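Local coordinates for amorpha-4,11-diene synthase (PDB 4GAX), which probably cyclises farnesyl diphosphate to a sesquiterpene, being an engineered variant of an alpha-bisabolol synthase from Artemisia annua, at residues A[160-164]-A[183-188]; A[327-333]-A[345-350]; A[90-96]-A[241-247]; A[458-462]-A[496-500]. All blocks are in the same frame, centred on the assembly; numbering follows the deposited sequence.

Interaction 1 of 4, residues A[160-164]-A[183-188]; sequences LLELY and FTQSHL
Leu160 of helix 157-167 is a knob in a hole formed by Phe183, Thr184, His187 and Leu188 of helix 175-194. Both helices belong to the N-terminal domain, an all-helical fold of the alpha/alpha-barrel type. They run roughly antiparallel, at 139° between the short segments, whose axes approach to 9.4 Å. Leu160 CB lies 3.9 Å from Leu188 CD2. Beyond it the branches part. CD1 of Leu160 reaches His187 CB at 4.1 Å. CD2 of Leu160 meets Phe183 CE2 at 3.8 Å, the two side chains crossing near a right angle, and also touches Thr184 CG2. The same Thr184 methyl packs on Leu163 CD2 at 3.5 Å. Tyr164 CB sits on Leu188 CD1 at 3.6 Å. Helix 200-211 backs this side, where Leu188 touches Ile206 and Leu210, and Tyr164 OH is bonded to Ala209 O. The imidazole of His187 is held within its own helix by a bond from ND1 to Phe183 O of 3.1 Å. Thr184 has chi1 58°, which turns OG1 back to the Ala180 carbonyl. Thr184 OG1 also lies in the plane of the Tyr164 ring, at its edge, 3.5 Å from Tyr164 CD1.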
loop_
_atom_site.group_PDB
_atom_site.type_symbol
_atom_site.label_atom_id
_atom_site.label_comp_id
_atom_site.label_asym_id
_atom_site.label_seq_id
_atom_site.Cartn_x
_atom_site.Cartn_y
_atom_site.Cartn_z
ATOM N N LEU A 160 19.391 -7.197 16.461
ATOM C CA LEU A 160 18.419 -6.377 17.182
ATOM C C LEU A 160 17.438 -5.794 16.193
ATOM O O LEU A 160 16.227 -5.776 16.426
ATOM C CB LEU A 160 19.104 -5.224 17.908
ATOM C CG LEU A 160 19.436 -5.402 19.379
ATOM C CD1 LEU A 160 20.049 -4.115 19.936
ATOM C CD2 LEU A 160 18.186 -5.790 20.132
ATOM N N LEU A 161 17.981 -5.294 15.088
ATOM C CA LEU A 161 17.163 -4.758 14.011
ATOM C C LEU A 161 16.253 -5.802 13.392
ATOM O O LEU A 161 15.098 -5.501 13.086
ATOM C CB LEU A 161 18.048 -4.139 12.926
ATOM C CG LEU A 161 18.214 -2.627 12.940
ATOM C CD1 LEU A 161 19.153 -2.234 11.805
ATOM C CD2 LEU A 161 16.846 -1.954 12.787
ATOM N N GLU A 162 16.760 -7.017 13.178
ATOM C CA GLU A 162 15.920 -8.073 12.609
ATOM C C GLU A 162 14.755 -8.393 13.538
ATOM O O GLU A 162 13.639 -8.690 13.085
ATOM C CB GLU A 162 16.722 -9.357 12.325
ATOM C CG GLU A 162 17.687 -9.266 11.150
ATOM C CD GLU A 162 18.433 -10.582 10.890
ATOM O OE1 GLU A 162 18.396 -11.486 11.760
ATOM O OE2 GLU A 162 19.049 -10.716 9.806
ATOM N N LEU A 163 15.013 -8.346 14.840
ATOM C CA LEU A 163 13.968 -8.646 15.818
ATOM C C LEU A 163 12.922 -7.538 15.831
ATOM O O LEU A 163 11.711 -7.802 15.859
ATOM C CB LEU A 163 14.587 -8.816 17.214
ATOM C CG LEU A 163 13.599 -8.940 18.376
ATOM C CD1 LEU A 163 12.686 -10.169 18.230
ATOM C CD2 LEU A 163 14.388 -9.009 19.691
ATOM N N TYR A 164 13.393 -6.296 15.796
ATOM C CA TYR A 164 12.496 -5.154 15.734
ATOM C C TYR A 164 11.564 -5.286 14.515
ATOM O O TYR A 164 10.341 -5.152 14.632
ATOM C CB TYR A 164 13.295 -3.854 15.685
ATOM C CG TYR A 164 12.464 -2.643 15.315
ATOM C CD1 TYR A 164 11.730 -1.952 16.277
ATOM C CD2 TYR A 164 12.416 -2.186 13.999
ATOM C CE1 TYR A 164 10.947 -0.820 15.918
ATOM C CE2 TYR A 164 11.643 -1.069 13.637
ATOM C CZ TYR A 164 10.916 -0.395 14.594
ATOM O OH TYR A 164 10.161 0.705 14.216
ATOM N N PHE A 183 11.784 -3.577 23.988
ATOM C CA PHE A 183 13.209 -3.853 24.194
ATOM C C PHE A 183 14.059 -3.298 23.031
ATOM O O PHE A 183 14.971 -2.493 23.229
ATOM C CB PHE A 183 13.394 -5.375 24.361
ATOM C CG PHE A 183 14.832 -5.824 24.478
ATOM C CD1 PHE A 183 15.507 -5.730 25.689
ATOM C CD2 PHE A 183 15.486 -6.378 23.388
ATOM C CE1 PHE A 183 16.825 -6.149 25.798
ATOM C CE2 PHE A 183 16.809 -6.803 23.490
ATOM C CZ PHE A 183 17.473 -6.689 24.693
ATOM N N THR A 184 13.733 -3.697 21.812
ATOM C CA THR A 184 14.509 -3.260 20.656
ATOM C C THR A 184 14.442 -1.755 20.445
ATOM O O THR A 184 15.462 -1.126 20.150
ATOM C CB THR A 184 14.076 -3.980 19.376
ATOM O OG1 THR A 184 12.685 -3.745 19.158
ATOM C CG2 THR A 184 14.310 -5.497 19.515
ATOM N N GLN A 185 13.251 -1.177 20.604
ATOM C CA GLN A 185 13.083 0.281 20.466
ATOM C C GLN A 185 14.003 1.044 21.392
ATOM O O GLN A 185 14.641 2.024 20.982
ATOM C CB GLN A 185 11.640 0.701 20.761
ATOM C CG GLN A 185 10.762 0.884 19.536
ATOM C CD GLN A 185 9.352 1.315 19.905
ATOM O OE1 GLN A 185 8.999 1.368 21.087
ATOM N NE2 GLN A 185 8.537 1.622 18.895
ATOM N N SER A 186 14.074 0.607 22.648
ATOM C CA SER A 186 14.875 1.332 23.630
ATOM C C SER A 186 16.351 1.157 23.343
ATOM O O SER A 186 17.118 2.111 23.413
ATOM C CB SER A 186 14.559 0.893 25.068
ATOM O OG SER A 186 14.980 -0.438 25.311
ATOM N N HIS A 187 16.754 -0.063 23.008
ATOM C CA HIS A 187 18.168 -0.297 22.732
ATOM C C HIS A 187 18.617 0.284 21.393
ATOM O O HIS A 187 19.680 0.897 21.318
ATOM C CB HIS A 187 18.513 -1.778 22.875
ATOM C CG HIS A 187 18.570 -2.222 24.302
ATOM N ND1 HIS A 187 17.466 -2.704 24.980
ATOM C CD2 HIS A 187 19.580 -2.192 25.204
ATOM C CE1 HIS A 187 17.807 -2.981 26.226
ATOM N NE2 HIS A 187 19.082 -2.686 26.388
ATOM N N LEU A 188 17.800 0.111 20.355
ATOM C CA LEU A 188 18.120 0.669 19.040
ATOM C C LEU A 188 18.227 2.195 19.051
ATOM O O LEU A 188 19.126 2.760 18.412
ATOM C CB LEU A 188 17.135 0.170 17.974
ATOM C CG LEU A 188 17.283 -1.308 17.565
ATOM C CD1 LEU A 188 16.107 -1.767 16.709
ATOM C CD2 LEU A 188 18.606 -1.559 16.828
#

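Interaction 2 of 4, residues A[327-333]-A[345-350]; sequences ELKIFTE and MIPEYM
Tyr349 OH donates a hydrogen bond to Glu327 OE1 at 2.8 Å. The hydroxyl comes from above the carboxylate, 61° out of its plane. The extended Glu327 chain brings its carboxylate to the edge of the tyrosine ring. Next to this pair, Met350 CE lies 3.9 Å from Glu327 CB and 4.1 Å from Leu328 CD2. Met350 SD makes an oblique Met-aromatic contact with Phe331, 3.8 Å from CD1. Pro347 CD rests on Ile330 CG2 at 3.7 Å, and Met345 CE packs on Glu333 CG at the same distance. Further out, Thr324 N also bonds Glu327 OE1, so two donors grip that oxygen. Tyr349 meets Tyr322 edge to face, and Met350 CG covers part of one face of its ring. Leu328 and Met350 both touch Ile318 of helix 299-322, the helix that carries the DDxxD sequence. The arrangement is a helix-loop-helix connection of the all-helical metal-binding domain: the loop between helices 325-337 and 351-370 folds back on the first of them.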
loop_
_atom_site.group_PDB
_atom_site.type_symbol
_atom_site.label_atom_id
_atom_site.label_comp_id
_atom_site.label_asym_id
_atom_site.label_seq_id
_atom_site.Cartn_x
_atom_site.Cartn_y
_atom_site.Cartn_z
ATOM N N GLU A 327 -30.109 17.170 -6.976
ATOM C CA GLU A 327 -29.114 16.892 -8.010
ATOM C C GLU A 327 -28.429 15.546 -7.735
ATOM O O GLU A 327 -28.256 14.720 -8.632
ATOM C CB GLU A 327 -28.074 18.021 -8.063
ATOM C CG GLU A 327 -28.610 19.385 -8.555
ATOM C CD GLU A 327 -27.596 20.516 -8.382
ATOM O OE1 GLU A 327 -26.613 20.343 -7.621
ATOM O OE2 GLU A 327 -27.773 21.581 -9.012
ATOM N N LEU A 328 -28.043 15.341 -6.482
ATOM C CA LEU A 328 -27.403 14.101 -6.069
ATOM C C LEU A 328 -28.319 12.890 -6.253
ATOM O O LEU A 328 -27.872 11.825 -6.691
ATOM C CB LEU A 328 -26.927 14.210 -4.618
ATOM C CG LEU A 328 -25.798 15.215 -4.394
ATOM C CD1 LEU A 328 -25.265 15.135 -2.964
ATOM C CD2 LEU A 328 -24.672 14.983 -5.395
ATOM N N LYS A 329 -29.599 13.059 -5.927
ATOM C CA LYS A 329 -30.597 12.011 -6.130
ATOM C C LYS A 329 -30.653 11.563 -7.591
ATOM O O LYS A 329 -30.662 10.363 -7.881
ATOM C CB LYS A 329 -31.987 12.497 -5.691
ATOM C CG LYS A 329 -33.090 11.482 -5.933
ATOM C CD LYS A 329 -33.548 10.824 -4.636
ATOM C CE LYS A 329 -34.732 11.567 -4.018
ATOM N NZ LYS A 329 -36.035 10.874 -4.246
ATOM N N ILE A 330 -30.701 12.534 -8.502
ATOM C CA ILE A 330 -30.710 12.255 -9.938
ATOM C C ILE A 330 -29.408 11.582 -10.402
ATOM O O ILE A 330 -29.430 10.631 -11.189
ATOM C CB ILE A 330 -30.915 13.546 -10.750
ATOM C CG1 ILE A 330 -32.272 14.175 -10.430
ATOM C CG2 ILE A 330 -30.830 13.263 -12.235
ATOM C CD1 ILE A 330 -32.479 15.538 -11.070
ATOM N N PHE A 331 -28.272 12.085 -9.935
ATOM C CA PHE A 331 -26.990 11.509 -10.341
ATOM C C PHE A 331 -26.886 10.043 -9.901
ATOM O O PHE A 331 -26.402 9.192 -10.655
ATOM C CB PHE A 331 -25.816 12.337 -9.798
ATOM C CG PHE A 331 -24.475 11.956 -10.384
ATOM C CD1 PHE A 331 -24.056 12.485 -11.599
ATOM C CD2 PHE A 331 -23.638 11.071 -9.721
ATOM C CE1 PHE A 331 -22.807 12.135 -12.144
ATOM C CE2 PHE A 331 -22.384 10.715 -10.259
ATOM C CZ PHE A 331 -21.977 11.251 -11.475
ATOM N N THR A 332 -27.349 9.759 -8.686
ATOM C CA THR A 332 -27.341 8.399 -8.152
ATOM C C THR A 332 -28.164 7.423 -9.005
ATOM O O THR A 332 -27.745 6.286 -9.225
ATOM C CB THR A 332 -27.875 8.362 -6.713
ATOM O OG1 THR A 332 -27.062 9.201 -5.877
ATOM C CG2 THR A 332 -27.869 6.927 -6.174
ATOM N N GLU A 333 -29.332 7.854 -9.477
ATOM C CA GLU A 333 -30.152 6.984 -10.323
ATOM C C GLU A 333 -29.485 6.778 -11.681
ATOM O O GLU A 333 -29.532 5.681 -12.248
ATOM C CB GLU A 333 -31.577 7.533 -10.485
ATOM C CG GLU A 333 -32.461 6.706 -11.414
ATOM C CD GLU A 333 -32.491 5.223 -11.051
ATOM O OE1 GLU A 333 -32.625 4.901 -9.848
ATOM O OE2 GLU A 333 -32.380 4.379 -11.970
ATOM N N MET A 345 -31.076 12.957 -18.676
ATOM C CA MET A 345 -31.823 13.029 -17.424
ATOM C C MET A 345 -31.005 13.731 -16.333
ATOM O O MET A 345 -31.468 13.902 -15.208
ATOM C CB MET A 345 -32.259 11.623 -16.969
ATOM C CG MET A 345 -31.278 10.920 -16.034
ATOM S SD MET A 345 -31.844 9.310 -15.422
ATOM C CE MET A 345 -31.298 9.405 -13.714
ATOM N N ILE A 346 -29.808 14.182 -16.695
ATOM C CA ILE A 346 -28.800 14.606 -15.726
ATOM C C ILE A 346 -28.533 16.114 -15.725
ATOM O O ILE A 346 -28.428 16.724 -16.790
ATOM C CB ILE A 346 -27.482 13.864 -16.025
ATOM C CG1 ILE A 346 -27.687 12.352 -15.868
ATOM C CG2 ILE A 346 -26.352 14.362 -15.152
ATOM C CD1 ILE A 346 -26.469 11.513 -16.267
ATOM N N PRO A 347 -28.422 16.720 -14.524
ATOM C CA PRO A 347 -28.047 18.138 -14.372
ATOM C C PRO A 347 -26.822 18.523 -15.221
ATOM O O PRO A 347 -25.835 17.775 -15.249
ATOM C CB PRO A 347 -27.710 18.244 -12.884
ATOM C CG PRO A 347 -28.585 17.224 -12.247
ATOM C CD PRO A 347 -28.670 16.074 -13.223
ATOM N N GLU A 348 -26.894 19.673 -15.893
ATOM C CA GLU A 348 -25.885 20.097 -16.877
ATOM C C GLU A 348 -24.429 19.939 -16.434
ATOM O O GLU A 348 -23.616 19.338 -17.144
ATOM C CB GLU A 348 -26.134 21.545 -17.311
ATOM C CG GLU A 348 -25.767 21.833 -18.756
ATOM C CD GLU A 348 -26.661 21.094 -19.734
ATOM O OE1 GLU A 348 -26.219 20.816 -20.868
ATOM O OE2 GLU A 348 -27.812 20.789 -19.362
ATOM N N TYR A 349 -24.092 20.468 -15.264
ATOM C CA TYR A 349 -22.707 20.396 -14.796
ATOM C C TYR A 349 -22.210 18.972 -14.528
ATOM O O TYR A 349 -20.999 18.747 -14.427
ATOM C CB TYR A 349 -22.495 21.280 -13.561
ATOM C CG TYR A 349 -22.994 20.689 -12.261
ATOM C CD1 TYR A 349 -22.137 19.999 -11.418
ATOM C CD2 TYR A 349 -24.317 20.845 -11.865
ATOM C CE1 TYR A 349 -22.585 19.464 -10.227
ATOM C CE2 TYR A 349 -24.773 20.313 -10.675
ATOM C CZ TYR A 349 -23.901 19.627 -9.856
ATOM O OH TYR A 349 -24.343 19.097 -8.659
ATOM N N MET A 350 -23.126 18.013 -14.415
ATOM C CA MET A 350 -22.729 16.634 -14.124
ATOM C C MET A 350 -22.503 15.823 -15.397
ATOM O O MET A 350 -22.023 14.687 -15.340
ATOM C CB MET A 350 -23.783 15.943 -13.259
ATOM C CG MET A 350 -23.888 16.474 -11.837
ATOM S SD MET A 350 -25.440 15.951 -11.080
ATOM C CE MET A 350 -24.984 15.993 -9.331
#

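Interaction 3 of 4, residues A[90-96]-A[241-247]; sequences LGISYLF and IKLAKLE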
loop_
_atom_site.group_PDB
_atom_site.type_symbol
_atom_site.label_atom_id
_atom_site.label_comp_id
_atom_site.label_asym_id
_atom_site.label_seq_id
_atom_site.Cartn_x
_atom_site.Cartn_y
_atom_site.Cartn_z
ATOM N N LEU A 90 15.723 -4.807 -2.032
ATOM C CA LEU A 90 16.315 -4.094 -3.176
ATOM C C LEU A 90 15.287 -3.820 -4.293
ATOM O O LEU A 90 15.571 -3.097 -5.269
ATOM C CB LEU A 90 17.516 -4.851 -3.747
ATOM C CG LEU A 90 18.757 -4.838 -2.844
ATOM C CD1 LEU A 90 19.818 -5.819 -3.387
ATOM C CD2 LEU A 90 19.319 -3.424 -2.761
ATOM N N GLY A 91 14.114 -4.426 -4.150
ATOM C CA GLY A 91 12.976 -4.113 -4.996
ATOM C C GLY A 91 12.943 -4.898 -6.291
ATOM O O GLY A 91 12.280 -4.478 -7.242
ATOM N N ILE A 92 13.660 -6.027 -6.333
ATOM C CA ILE A 92 13.711 -6.858 -7.546
ATOM C C ILE A 92 13.124 -8.258 -7.364
ATOM O O ILE A 92 13.419 -9.180 -8.134
ATOM C CB ILE A 92 15.136 -6.975 -8.109
ATOM C CG1 ILE A 92 16.156 -7.152 -6.985
ATOM C CG2 ILE A 92 15.485 -5.740 -8.917
ATOM C CD1 ILE A 92 17.537 -7.482 -7.512
ATOM N N SER A 93 12.290 -8.425 -6.346
ATOM C CA SER A 93 11.660 -9.719 -6.119
ATOM C C SER A 93 10.801 -10.152 -7.318
ATOM O O SER A 93 10.711 -11.347 -7.611
ATOM C CB SER A 93 10.848 -9.706 -4.825
ATOM O OG SER A 93 9.818 -8.735 -4.892
ATOM N N TYR A 94 10.227 -9.189 -8.048
ATOM C CA TYR A 94 9.405 -9.517 -9.228
ATOM C C TYR A 94 10.195 -10.207 -10.330
ATOM O O TYR A 94 9.608 -10.826 -11.209
ATOM C CB TYR A 94 8.724 -8.271 -9.812
ATOM C CG TYR A 94 9.691 -7.223 -10.300
ATOM C CD1 TYR A 94 10.147 -7.216 -11.620
ATOM C CD2 TYR A 94 10.149 -6.227 -9.444
ATOM C CE1 TYR A 94 11.037 -6.246 -12.066
ATOM C CE2 TYR A 94 11.036 -5.254 -9.881
ATOM C CZ TYR A 94 11.476 -5.269 -11.190
ATOM O OH TYR A 94 12.354 -4.299 -11.610
ATOM N N LEU A 95 11.524 -10.092 -10.297
ATOM C CA LEU A 95 12.356 -10.807 -11.265
ATOM C C LEU A 95 12.491 -12.282 -10.907
ATOM O O LEU A 95 12.821 -13.098 -11.757
ATOM C CB LEU A 95 13.756 -10.193 -11.335
ATOM C CG LEU A 95 13.873 -8.761 -11.864
ATOM C CD1 LEU A 95 15.340 -8.393 -11.914
ATOM C CD2 LEU A 95 13.254 -8.653 -13.251
ATOM N N PHE A 96 12.233 -12.622 -9.647
ATOM C CA PHE A 96 12.473 -13.982 -9.161
ATOM C C PHE A 96 11.289 -14.536 -8.373
ATOM O O PHE A 96 11.467 -15.184 -7.330
ATOM C CB PHE A 96 13.721 -13.980 -8.281
ATOM C CG PHE A 96 14.914 -13.365 -8.947
ATOM C CD1 PHE A 96 15.615 -14.071 -9.905
ATOM C CD2 PHE A 96 15.322 -12.074 -8.634
ATOM C CE1 PHE A 96 16.731 -13.514 -10.540
ATOM C CE2 PHE A 96 16.436 -11.507 -9.262
ATOM C CZ PHE A 96 17.136 -12.232 -10.220
ATOM N N ILE A 241 23.473 -5.587 -6.331
ATOM C CA ILE A 241 23.314 -4.135 -6.340
ATOM C C ILE A 241 23.347 -3.598 -7.765
ATOM O O ILE A 241 22.598 -2.668 -8.098
ATOM C CB ILE A 241 24.339 -3.389 -5.432
ATOM C CG1 ILE A 241 23.914 -1.921 -5.261
ATOM C CG2 ILE A 241 25.750 -3.462 -6.002
ATOM C CD1 ILE A 241 22.517 -1.759 -4.675
ATOM N N LYS A 242 24.183 -4.192 -8.616
ATOM C CA LYS A 242 24.234 -3.746 -10.009
ATOM C C LYS A 242 22.888 -3.967 -10.691
ATOM O O LYS A 242 22.351 -3.078 -11.370
ATOM C CB LYS A 242 25.331 -4.486 -10.768
ATOM C CG LYS A 242 25.564 -3.939 -12.164
ATOM C CD LYS A 242 26.560 -4.792 -12.932
ATOM C CE LYS A 242 27.056 -4.063 -14.172
ATOM N NZ LYS A 242 27.825 -4.976 -15.060
ATOM N N LEU A 243 22.336 -5.156 -10.487
ATOM C CA LEU A 243 21.038 -5.505 -11.037
ATOM C C LEU A 243 19.920 -4.638 -10.467
ATOM O O LEU A 243 19.034 -4.178 -11.204
ATOM C CB LEU A 243 20.735 -6.975 -10.728
ATOM C CG LEU A 243 19.367 -7.496 -11.164
ATOM C CD1 LEU A 243 19.165 -7.305 -12.661
ATOM C CD2 LEU A 243 19.236 -8.952 -10.794
ATOM N N ALA A 244 19.940 -4.435 -9.154
ATOM C CA ALA A 244 18.878 -3.665 -8.508
ATOM C C ALA A 244 18.794 -2.236 -9.041
ATOM O O ALA A 244 17.703 -1.673 -9.172
ATOM C CB ALA A 244 19.053 -3.657 -6.975
ATOM N N LYS A 245 19.942 -1.642 -9.330
ATOM C CA LYS A 245 19.948 -0.250 -9.772
ATOM C C LYS A 245 19.531 -0.133 -11.233
ATOM O O LYS A 245 18.802 0.794 -11.598
ATOM C CB LYS A 245 21.322 0.380 -9.559
ATOM C CG LYS A 245 21.721 0.534 -8.097
ATOM C CD LYS A 245 23.194 1.010 -7.996
ATOM C CE LYS A 245 23.292 2.492 -7.701
ATOM N NZ LYS A 245 24.715 2.983 -7.747
ATOM N N LEU A 246 20.006 -1.060 -12.068
ATOM C CA LEU A 246 19.633 -1.084 -13.488
ATOM C C LEU A 246 18.126 -1.288 -13.609
ATOM O O LEU A 246 17.442 -0.624 -14.403
ATOM C CB LEU A 246 20.359 -2.215 -14.227
ATOM C CG LEU A 246 21.688 -1.923 -14.936
ATOM C CD1 LEU A 246 22.455 -0.820 -14.256
ATOM C CD2 LEU A 246 22.547 -3.196 -15.016
ATOM N N GLU A 247 17.612 -2.220 -12.813
ATOM C CA GLU A 247 16.191 -2.553 -12.827
ATOM C C GLU A 247 15.366 -1.418 -12.246
ATOM O O GLU A 247 14.284 -1.125 -12.738
ATOM C CB GLU A 247 15.946 -3.830 -12.036
ATOM C CG GLU A 247 16.371 -5.073 -12.792
ATOM C CD GLU A 247 15.500 -5.333 -14.012
ATOM O OE1 GLU A 247 14.316 -4.908 -14.018
ATOM O OE2 GLU A 247 16.002 -5.964 -14.962
HETATM O O HOH W 1 15.274 -2.239 -7.920
#
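Leu90 and Ala244 bring the two backbones to 5.9 Å between CA atoms, where the chain leaves helix 77-89 through a Schellman motif with Gly91 at positive phi (86°). A water bridges the backbones there, donating to Leu90 O and to Ala244 O, each at 2.8 Å. The side chains pack close by: Leu90 CB meets Ala244 CB at 3.8 Å. Ile92 CG2 touches Glu247 CB at 3.7 Å, while its CD1 reaches Leu243 CD2. Leu243 CD2 also lies in the plane of the Phe96 ring, at its edge, 3.9 Å from Phe96 CZ. Leu95 CD1 packs against Glu247 CG at 3.6 Å. Glu247 bends at chi2 (-67°), which folds its carboxylate toward Leu95 and Tyr94. Tyr94 OH stands 3.2 Å from Glu247 OE1. Val56 of helix 52-71 touches both Leu243 and Glu247. The buried Glu247 carboxylate thus lies between the Leu95 methyls and the Tyr94 hydroxyl. The methyls alone would tend to raise its pKa; a bond from the hydroxyl would offset this.

Interaction 4 of 4, residues A[458-462]-A[496-500]; sequences RLNDL and LYKQV
Leu462 makes most of the apolar contacts with helix 489-513. Its CD1 lies 4.0 Å from Val500 CG2 and 3.4 Å from Tyr497 CE1, and its CD2 touches Leu496 CD1 at 4.0 Å. Leu459 CD2 adds Val500 CG1, the two side chains crossing near a right angle. Leu462 also makes the CH-pi contact: its CD2 stands over one face of the Tyr497 ring, 4.2 Å from its centroid and 28° off the normal. The polar contact is of a different kind. The Gln499 amide lies over one face of the Arg458 guanidinium, their planes 51° apart. Arg458 NH1 and Gln499 OE1 are 2.8 Å apart, yet the angle is too poor for a hydrogen bond. Gln499, extended with chi1 176°, reaches across to Arg458, which bends at chi2. Leu459 also touches Trp504 further along helix 489-513. The contact is helix-end packing in the terpene synthase metal-binding domain, where Asn460, Asp461 and Leu462 match the start of the family's second metal-binding motif, NSE/DTE.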
loop_
_atom_site.group_PDB
_atom_site.type_symbol
_atom_site.label_atom_id
_atom_site.label_comp_id
_atom_site.label_asym_id
_atom_site.label_seq_id
_atom_site.Cartn_x
_atom_site.Cartn_y
_atom_site.Cartn_z
ATOM N N ARG A 458 -9.622 6.672 11.196
ATOM C CA ARG A 458 -8.844 7.055 12.377
ATOM C C ARG A 458 -7.599 7.847 11.990
ATOM O O ARG A 458 -7.254 8.834 12.641
ATOM C CB ARG A 458 -8.425 5.830 13.200
ATOM C CG ARG A 458 -9.574 4.957 13.702
ATOM C CD ARG A 458 -10.322 5.592 14.863
ATOM N NE ARG A 458 -11.539 4.849 15.183
ATOM C CZ ARG A 458 -12.336 5.112 16.215
ATOM N NH1 ARG A 458 -12.047 6.103 17.048
ATOM N NH2 ARG A 458 -13.424 4.379 16.418
ATOM N N LEU A 459 -6.912 7.404 10.941
ATOM C CA LEU A 459 -5.677 8.075 10.528
ATOM C C LEU A 459 -5.972 9.486 10.023
ATOM O O LEU A 459 -5.201 10.419 10.268
ATOM C CB LEU A 459 -4.935 7.259 9.468
ATOM C CG LEU A 459 -4.250 6.002 10.025
ATOM C CD1 LEU A 459 -3.617 5.178 8.909
ATOM C CD2 LEU A 459 -3.202 6.383 11.076
ATOM N N ASN A 460 -7.100 9.638 9.336
ATOM C CA ASN A 460 -7.510 10.945 8.823
ATOM C C ASN A 460 -8.005 11.871 9.938
ATOM O O ASN A 460 -7.872 13.088 9.840
ATOM C CB ASN A 460 -8.570 10.785 7.728
ATOM C CG ASN A 460 -8.845 12.082 6.982
ATOM O OD1 ASN A 460 -8.086 13.049 7.085
ATOM N ND2 ASN A 460 -9.932 12.101 6.213
ATOM N N ASP A 461 -8.554 11.292 11.005
ATOM C CA ASP A 461 -9.009 12.075 12.156
ATOM C C ASP A 461 -7.850 12.563 13.023
ATOM O O ASP A 461 -8.040 13.391 13.915
ATOM C CB ASP A 461 -9.987 11.270 13.011
ATOM C CG ASP A 461 -11.341 11.110 12.354
ATOM O OD1 ASP A 461 -11.463 11.414 11.145
ATOM O OD2 ASP A 461 -12.282 10.669 13.044
ATOM N N LEU A 462 -6.656 12.039 12.769
ATOM C CA LEU A 462 -5.464 12.459 13.504
ATOM C C LEU A 462 -4.618 13.464 12.721
ATOM O O LEU A 462 -3.423 13.616 12.979
ATOM C CB LEU A 462 -4.630 11.251 13.922
ATOM C CG LEU A 462 -5.175 10.509 15.142
ATOM C CD1 LEU A 462 -4.711 9.056 15.143
ATOM C CD2 LEU A 462 -4.740 11.210 16.419
ATOM N N LEU A 496 -5.858 7.443 21.392
ATOM C CA LEU A 496 -6.150 7.346 19.965
ATOM C C LEU A 496 -5.035 6.642 19.221
ATOM O O LEU A 496 -5.289 5.862 18.306
ATOM C CB LEU A 496 -6.394 8.738 19.349
ATOM C CG LEU A 496 -7.666 9.475 19.761
ATOM C CD1 LEU A 496 -7.768 10.808 19.016
ATOM C CD2 LEU A 496 -8.914 8.625 19.515
ATOM N N TYR A 497 -3.790 6.891 19.615
ATOM C CA TYR A 497 -2.686 6.220 18.941
ATOM C C TYR A 497 -2.617 4.720 19.265
ATOM O O TYR A 497 -2.300 3.906 18.397
ATOM C CB TYR A 497 -1.361 6.952 19.179
ATOM C CG TYR A 497 -1.215 8.161 18.274
ATOM C CD1 TYR A 497 -1.519 8.073 16.916
ATOM C CD2 TYR A 497 -0.802 9.392 18.771
ATOM C CE1 TYR A 497 -1.398 9.168 16.077
ATOM C CE2 TYR A 497 -0.683 10.499 17.936
ATOM C CZ TYR A 497 -0.984 10.378 16.590
ATOM O OH TYR A 497 -0.869 11.464 15.747
ATOM N N LYS A 498 -2.957 4.343 20.490
ATOM C CA LYS A 498 -3.028 2.917 20.825
ATOM C C LYS A 498 -4.123 2.200 20.007
ATOM O O LYS A 498 -3.918 1.084 19.528
ATOM C CB LYS A 498 -3.233 2.711 22.331
ATOM C CG LYS A 498 -3.893 1.377 22.682
ATOM C CD LYS A 498 -3.059 0.539 23.630
ATOM C CE LYS A 498 -3.958 -0.355 24.479
ATOM N NZ LYS A 498 -4.874 -1.187 23.644
ATOM N N GLN A 499 -5.272 2.851 19.838
ATOM C CA GLN A 499 -6.344 2.300 19.005
ATOM C C GLN A 499 -5.857 2.032 17.578
ATOM O O GLN A 499 -6.188 1.003 16.959
ATOM C CB GLN A 499 -7.535 3.259 19.008
ATOM C CG GLN A 499 -8.695 2.873 18.116
ATOM C CD GLN A 499 -9.857 3.844 18.272
ATOM O OE1 GLN A 499 -9.674 5.062 18.213
ATOM N NE2 GLN A 499 -11.053 3.309 18.497
ATOM N N VAL A 500 -5.044 2.944 17.054
ATOM C CA VAL A 500 -4.464 2.734 15.730
ATOM C C VAL A 500 -3.504 1.542 15.719
ATOM O O VAL A 500 -3.502 0.728 14.782
ATOM C CB VAL A 500 -3.766 4.010 15.216
ATOM C CG1 VAL A 500 -2.897 3.691 14.010
ATOM C CG2 VAL A 500 -4.806 5.088 14.893
#

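Interaction 3 is the buried contact of the four; the others are partly buried. Interaction 1 lies in the N-terminal domain range. Interactions 2 and 4 share the metal-binding range, with centres about 35 Å apart. Interaction 3 joins a loop of the N-terminal range to helix 238-269. No helix serves two of the contacts. Interactions 1 and 4 each bring two helices together, whereas interactions 2 and 3 set a loop against a helix. Their chemistry differs too. Interaction 1 is mainly apolar, with a threonine hydroxyl at a tyrosine edge. Interaction 2 adds a tyrosine-carboxylate bond, interaction 3 a bridging water, and interaction 4 an amide set over a guanidinium face, tilted and without a hydrogen bond.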